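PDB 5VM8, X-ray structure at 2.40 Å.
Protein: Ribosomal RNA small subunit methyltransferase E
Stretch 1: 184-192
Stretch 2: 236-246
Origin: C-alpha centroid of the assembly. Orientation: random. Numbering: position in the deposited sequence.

Stretch 1, residues 184-192: KLGDIRHPS
Stretch 2 236-246: AAIAAMQTLWG

What brings a loop and a helix together here? Stretch 1 has little regular structure, and a type I beta turn runs from Leu185 to Ile188, with Leu185 at phi/psi -62/-34, Gly186 at -72/-32 and Asp187 at -81/7. From Ile188 to Pro191 the chain is extended, with psi between 120° and 154°. Stretch 2 enters already helical at Ala236 and stays so through Leu244, and Trp245 (-132/-8) is the first residue to leave helical angles. The register follows from the CA atoms: Leu185 CA lies 8.0 Å from Ala237 CA, Gly186 CA 7.5 Å from Leu244 CA, and Pro191 CA 8.0 Å from Trp245 CA. Both chains therefore advance in the same general sense. No hydrogen bond crosses between them; packing accounts for the 383 Å² buried, both sides summed.

How does Trp245, which covers the most surface, meet so many partners? Its CB points toward the loop, and chi1 of -46° (m) with chi2 of -57° lays the indole alongside Pro191. The proline ring, C-gamma endo, sits over one face: Pro191 CG is 3.5 Å from the centroid of the six-membered ring and 16° off its normal, a CH-pi contact, while Pro191 CD comes 3.4 Å from Trp245 CE2. A compact, rigid ring of C-H groups suits a flat aromatic surface. The far end of the indole reaches the turn, where Trp245 CH2 lies 3.6 Å from Leu185 O, near the ring plane. Ile188, at chi1 79° (p) and chi2 163° (t), starts sideways but brings CD1 to 3.7 Å from Trp245 CH2.

Where does His190 fit beside that indole? With chi1 of -164° (t) and chi2 of -86°, its ring offers a face to the edge of Trp245. The centroids of the His190 ring and the Trp245 five-membered ring are 4.7 Å apart, with planes at 81°, and His190 NE2 lies 3.5 Å from Trp245 CD1. This histidine is exposed and poorly ordered, and its high B values make the ring position approximate.

What does Leu185 contribute at the start of the turn? It is buried and points toward the helix with chi1 -173° (t) and chi2 63° (p). Its CD2 reaches Ala240 CB at 4.0 Å, Met241 CG at 4.1 Å and Ala237 CB at 4.4 Å, while Leu185 CG stands 4.2 Å from Trp245 CH2. The short alanine side chains leave the branched leucine close to the helix backbone, with Leu185 CD2 3.9 Å from Ala237 O. Met241 (m, t, t) adds flexible apolar bulk. Next along the loop, Gly186 CA packs 3.9 Å from Leu244 CD1, the leucine being m, t. Within the helix, backbone hydrogen bonds run from Met241 N to Ala237 O (2.7 Å) and from Trp245 N to Met241 O (2.8 Å), the second tying the tryptophan backbone to the last helical turn.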

# COMPACT_ATOMS: atom_id res chain seq x y z
N LYS A 184 7.15 23.83 -2.30
CA LYS A 184 7.83 22.56 -2.21
C LYS A 184 7.25 21.77 -1.05
O LYS A 184 6.68 22.33 -0.11
CB LYS A 184 9.34 22.74 -2.02
CG LYS A 184 10.01 23.55 -3.12
CD LYS A 184 11.45 23.89 -2.76
CE LYS A 184 12.38 22.81 -3.23
NZ LYS A 184 11.95 22.39 -4.57
N LEU A 185 7.43 20.46 -1.12
CA LEU A 185 6.98 19.57 -0.06
C LEU A 185 7.69 19.86 1.25
O LEU A 185 7.11 19.71 2.32
CB LEU A 185 7.21 18.12 -0.48
CG LEU A 185 6.68 16.98 0.36
CD1 LEU A 185 5.18 17.00 0.44
CD2 LEU A 185 7.19 15.69 -0.26
N GLY A 186 8.96 20.26 1.18
CA GLY A 186 9.66 20.61 2.41
C GLY A 186 9.18 21.92 3.00
O GLY A 186 9.13 22.08 4.23
N ASP A 187 8.76 22.86 2.15
CA ASP A 187 8.32 24.18 2.57
C ASP A 187 6.89 24.21 3.09
O ASP A 187 6.38 25.30 3.34
CB ASP A 187 8.45 25.18 1.42
CG ASP A 187 9.88 25.36 0.97
OD1 ASP A 187 10.80 25.21 1.79
OD2 ASP A 187 10.08 25.67 -0.22
N ILE A 188 6.22 23.05 3.26
CA ILE A 188 4.85 23.03 3.77
C ILE A 188 4.90 23.09 5.28
O ILE A 188 5.90 22.72 5.90
CB ILE A 188 4.04 21.79 3.33
CG1 ILE A 188 4.42 20.59 4.20
CG2 ILE A 188 4.12 21.49 1.84
CD1 ILE A 188 3.43 19.46 4.15
N ARG A 189 3.82 23.61 5.86
CA ARG A 189 3.67 23.64 7.31
C ARG A 189 3.94 22.24 7.83
O ARG A 189 3.49 21.25 7.25
CB ARG A 189 2.26 24.09 7.67
CG ARG A 189 2.09 24.63 9.06
CD ARG A 189 0.62 24.61 9.53
NE ARG A 189 -0.16 25.79 9.14
CZ ARG A 189 -0.18 26.93 9.81
NH1 ARG A 189 0.56 27.07 10.90
NH2 ARG A 189 -0.93 27.94 9.38
N HIS A 190 4.73 22.15 8.90
CA HIS A 190 5.10 20.86 9.45
C HIS A 190 3.85 20.06 9.76
O HIS A 190 2.99 20.52 10.52
CB HIS A 190 5.94 21.03 10.72
CG HIS A 190 6.66 19.78 11.13
ND1 HIS A 190 6.08 18.80 11.92
CD2 HIS A 190 7.92 19.35 10.87
CE1 HIS A 190 6.95 17.82 12.11
NE2 HIS A 190 8.07 18.13 11.49
N PRO A 191 3.65 18.89 9.15
CA PRO A 191 2.45 18.11 9.44
C PRO A 191 2.47 17.64 10.88
O PRO A 191 3.50 17.22 11.39
CB PRO A 191 2.52 16.94 8.45
CG PRO A 191 3.95 16.90 7.98
CD PRO A 191 4.48 18.30 8.08
N SER A 192 1.33 17.76 11.54
CA SER A 192 1.24 17.30 12.92
C SER A 192 0.70 15.89 13.01
O SER A 192 1.11 15.12 13.89
CB SER A 192 0.39 18.27 13.77
OG SER A 192 -0.98 17.92 13.79
N ALA A 236 8.87 9.03 -5.26
CA ALA A 236 9.89 9.93 -4.73
C ALA A 236 9.33 10.76 -3.59
O ALA A 236 10.04 11.01 -2.60
CB ALA A 236 10.44 10.82 -5.85
N ALA A 237 8.05 11.15 -3.67
CA ALA A 237 7.43 12.00 -2.66
C ALA A 237 7.27 11.27 -1.34
O ALA A 237 7.59 11.83 -0.27
CB ALA A 237 6.08 12.52 -3.17
N ILE A 238 6.81 10.02 -1.39
CA ILE A 238 6.65 9.23 -0.17
C ILE A 238 8.00 9.01 0.52
O ILE A 238 8.10 9.13 1.75
CB ILE A 238 5.94 7.90 -0.50
CG1 ILE A 238 4.53 8.18 -1.02
CG2 ILE A 238 5.92 6.97 0.71
CD1 ILE A 238 3.76 6.98 -1.61
N ALA A 239 9.05 8.76 -0.27
CA ALA A 239 10.39 8.63 0.31
C ALA A 239 10.83 9.95 0.93
O ALA A 239 11.43 9.98 2.01
CB ALA A 239 11.41 8.16 -0.75
N ALA A 240 10.55 11.06 0.24
CA ALA A 240 10.84 12.38 0.79
C ALA A 240 10.06 12.61 2.08
O ALA A 240 10.58 13.21 3.03
CB ALA A 240 10.50 13.46 -0.24
N MET A 241 8.81 12.14 2.14
CA MET A 241 8.02 12.29 3.36
C MET A 241 8.60 11.46 4.50
O MET A 241 8.62 11.91 5.65
CB MET A 241 6.57 11.88 3.10
CG MET A 241 5.77 12.82 2.23
SD MET A 241 4.10 12.17 1.83
CE MET A 241 3.78 13.16 0.38
N GLN A 242 9.04 10.23 4.21
CA GLN A 242 9.68 9.42 5.25
C GLN A 242 10.99 10.04 5.73
O GLN A 242 11.40 9.80 6.88
CB GLN A 242 9.93 7.98 4.75
CG GLN A 242 8.68 7.17 4.31
CD GLN A 242 7.68 6.87 5.44
OE1 GLN A 242 7.83 7.29 6.60
NE2 GLN A 242 6.63 6.13 5.10
N THR A 243 11.67 10.81 4.87
CA THR A 243 12.92 11.46 5.25
C THR A 243 12.68 12.68 6.15
O THR A 243 13.42 12.91 7.12
CB THR A 243 13.70 11.83 3.99
OG1 THR A 243 13.96 10.65 3.22
CG2 THR A 243 15.01 12.52 4.31
N LEU A 244 11.61 13.45 5.87
CA LEU A 244 11.27 14.63 6.68
C LEU A 244 10.50 14.26 7.95
O LEU A 244 10.71 14.88 8.99
CB LEU A 244 10.44 15.61 5.86
CG LEU A 244 11.18 16.29 4.71
CD1 LEU A 244 10.21 16.99 3.77
CD2 LEU A 244 12.17 17.27 5.29
N TRP A 245 9.58 13.31 7.87
CA TRP A 245 8.66 13.06 8.97
C TRP A 245 8.54 11.59 9.36
O TRP A 245 7.86 11.29 10.35
CB TRP A 245 7.27 13.64 8.63
CG TRP A 245 7.37 15.05 8.07
CD1 TRP A 245 7.95 16.12 8.68
CD2 TRP A 245 6.90 15.54 6.80
NE1 TRP A 245 7.89 17.23 7.87
CE2 TRP A 245 7.25 16.90 6.71
CE3 TRP A 245 6.22 14.95 5.73
CZ2 TRP A 245 6.94 17.69 5.61
CZ3 TRP A 245 5.92 15.74 4.63
CH2 TRP A 245 6.28 17.10 4.58
N GLY A 246 9.13 10.66 8.60
CA GLY A 246 8.99 9.24 8.89
C GLY A 246 10.23 8.51 9.41
O GLY A 246 11.07 9.10 10.08